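Side-chain contact in DNA ligase (Archaeoglobus fulgidus, PDB 3GDE), which probably seals nicks in double-stranded DNA during replication, recombination and repair, using ATP through an adenylated enzyme intermediate: residues A[155-160]-A[166-171]. Sequence-based numbering, arbitrary orientation.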
loop_
_atom_site.group_PDB
_atom_site.type_symbol
_atom_site.label_atom_id
_atom_site.label_comp_id
_atom_site.label_asym_id
_atom_site.label_seq_id
_atom_site.Cartn_x
_atom_site.Cartn_y
_atom_site.Cartn_z
ATOM N N ALA A 155 24.382 -2.265 8.982
ATOM C CA ALA A 155 24.412 -1.982 7.554
ATOM C C ALA A 155 23.432 -2.882 6.803
ATOM O O ALA A 155 22.811 -2.472 5.820
ATOM C CB ALA A 155 25.831 -2.139 7.005
ATOM N N ARG A 156 23.303 -4.111 7.282
ATOM C CA ARG A 156 22.346 -5.071 6.748
ATOM C C ARG A 156 20.904 -4.580 6.819
ATOM O O ARG A 156 20.233 -4.519 5.795
ATOM C CB ARG A 156 22.496 -6.390 7.485
ATOM C CG ARG A 156 21.491 -7.461 7.120
ATOM C CD ARG A 156 22.158 -8.780 7.364
ATOM N NE ARG A 156 21.319 -9.696 8.099
ATOM C CZ ARG A 156 21.777 -10.766 8.731
ATOM N NH1 ARG A 156 23.067 -11.051 8.716
ATOM N NH2 ARG A 156 20.936 -11.553 9.382
ATOM N N TYR A 157 20.434 -4.230 8.021
ATOM C CA TYR A 157 19.038 -3.783 8.202
ATOM C C TYR A 157 18.767 -2.339 7.790
ATOM O O TYR A 157 17.638 -1.991 7.507
ATOM C CB TYR A 157 18.523 -4.099 9.607
ATOM C CG TYR A 157 18.457 -5.589 9.821
ATOM C CD1 TYR A 157 17.476 -6.353 9.192
ATOM C CD2 TYR A 157 19.408 -6.247 10.612
ATOM C CE1 TYR A 157 17.426 -7.725 9.355
ATOM C CE2 TYR A 157 19.372 -7.623 10.780
ATOM C CZ TYR A 157 18.376 -8.353 10.150
ATOM O OH TYR A 157 18.318 -9.716 10.299
ATOM N N LEU A 158 19.800 -1.505 7.749
ATOM C CA LEU A 158 19.670 -0.164 7.172
ATOM C C LEU A 158 19.340 -0.294 5.695
ATOM O O LEU A 158 18.459 0.396 5.169
ATOM C CB LEU A 158 20.975 0.629 7.331
ATOM C CG LEU A 158 21.077 1.870 8.232
ATOM C CD1 LEU A 158 19.885 2.085 9.151
ATOM C CD2 LEU A 158 22.396 1.896 9.032
ATOM N N THR A 159 20.059 -1.190 5.036
ATOM C CA THR A 159 19.903 -1.435 3.613
ATOM C C THR A 159 18.522 -2.038 3.338
ATOM O O THR A 159 17.805 -1.572 2.451
ATOM C CB THR A 159 21.037 -2.363 3.106
ATOM O OG1 THR A 159 22.304 -1.719 3.321
ATOM C CG2 THR A 159 20.882 -2.697 1.615
ATOM N N ARG A 160 18.145 -3.045 4.123
ATOM C CA ARG A 160 16.859 -3.721 3.957
ATOM C C ARG A 160 15.686 -2.787 4.247
ATOM O O ARG A 160 14.636 -2.887 3.612
ATOM C CB ARG A 160 16.787 -4.971 4.829
ATOM C CG ARG A 160 17.670 -6.099 4.316
ATOM C CD ARG A 160 17.313 -7.415 4.952
ATOM N NE ARG A 160 18.301 -8.456 4.684
ATOM C CZ ARG A 160 18.313 -9.629 5.312
ATOM N NH1 ARG A 160 17.401 -9.892 6.235
ATOM N NH2 ARG A 160 19.240 -10.534 5.037
ATOM N N MET A 166 12.487 -6.318 4.998
ATOM C CA MET A 166 13.331 -6.697 6.141
ATOM C C MET A 166 13.663 -8.190 6.174
ATOM O O MET A 166 14.674 -8.595 6.757
ATOM C CB MET A 166 12.651 -6.288 7.457
ATOM C CG MET A 166 12.420 -4.796 7.625
ATOM S SD MET A 166 13.941 -3.846 7.441
ATOM C CE MET A 166 14.629 -3.863 9.084
ATOM N N ARG A 167 12.786 -8.989 5.564
ATOM C CA ARG A 167 12.936 -10.453 5.411
ATOM C C ARG A 167 12.925 -11.203 6.736
ATOM O O ARG A 167 13.683 -12.145 6.928
ATOM C CB ARG A 167 14.175 -10.810 4.572
ATOM C CG ARG A 167 14.134 -10.238 3.156
ATOM C CD ARG A 167 15.421 -10.536 2.384
ATOM N NE ARG A 167 15.633 -11.967 2.180
ATOM C CZ ARG A 167 15.574 -12.583 0.998
ATOM N NH1 ARG A 167 15.306 -11.895 -0.107
ATOM N NH2 ARG A 167 15.782 -13.898 0.923
ATOM N N LEU A 168 12.035 -10.780 7.633
ATOM C CA LEU A 168 11.958 -11.312 8.995
ATOM C C LEU A 168 10.733 -12.186 9.177
ATOM O O LEU A 168 10.569 -12.826 10.221
ATOM C CB LEU A 168 11.902 -10.162 10.015
ATOM C CG LEU A 168 12.950 -9.046 9.900
ATOM C CD1 LEU A 168 12.613 -7.870 10.824
ATOM C CD2 LEU A 168 14.349 -9.590 10.173
ATOM N N GLY A 169 9.863 -12.202 8.172
ATOM C CA GLY A 169 8.599 -12.913 8.282
ATOM C C GLY A 169 7.609 -12.198 9.196
ATOM O O GLY A 169 6.724 -12.831 9.778
ATOM N N VAL A 170 7.743 -10.876 9.295
ATOM C CA VAL A 170 6.901 -10.062 10.169
ATOM C C VAL A 170 6.065 -9.100 9.327
ATOM O O VAL A 170 6.595 -8.269 8.588
ATOM C CB VAL A 170 7.747 -9.265 11.203
ATOM C CG1 VAL A 170 6.877 -8.330 12.029
ATOM C CG2 VAL A 170 8.549 -10.209 12.096
ATOM N N GLY A 171 4.752 -9.248 9.416
ATOM C CA GLY A 171 3.849 -8.352 8.721
ATOM C C GLY A 171 3.013 -7.539 9.686
ATOM O O GLY A 171 3.316 -7.443 10.887
#
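The guanidinium of R160 lies between two neighbours: CD of R167 sits over the centre of one face, 4.1 Å above the plane, while NE of R156 approaches the opposite face nearer its rim. At its edge, NH1 gives a hydrogen bond to the backbone O of M166 (3.1 Å), with the oxygen close to the guanidinium plane, although the donor stands 35° out of the carbonyl plane. The Y157 ring has CG of R156 over the centre of one face and the same M166 O in plane at its edge, 3.9 Å from CE1. This is a compact example of a helix holding the loop that follows it: helix 152-162, in the α-helical DNA-binding domain at the N-terminal end of the ligase, grips the connection leading to helix 172-182. Bends at chi2 (-55°) and chi3 (-87°) fold M166 back to the helix, laying SD beside CB of R160. Its CE thereby comes to 3.8 Å from CD1 of Y157. Farther along the ring, CD2 of L168 packs obliquely against CE1 of Y157 at 3.7 Å. R160 forms salt bridges to D93 through NE and to E17 through NH1, and these acids probably offset the like charge of R167, whose NE lies 4.8 Å from R160 NH2. Replacing R160 with a leucine would probably leave the M166 carbonyl without this donor and take from D93 and E17 the positive charge that R160 brings them. E17 OE2 is also hydrogen-bonded to Y157 OH, tying ring and guanidinium to one carboxylate just beyond helix 6-16.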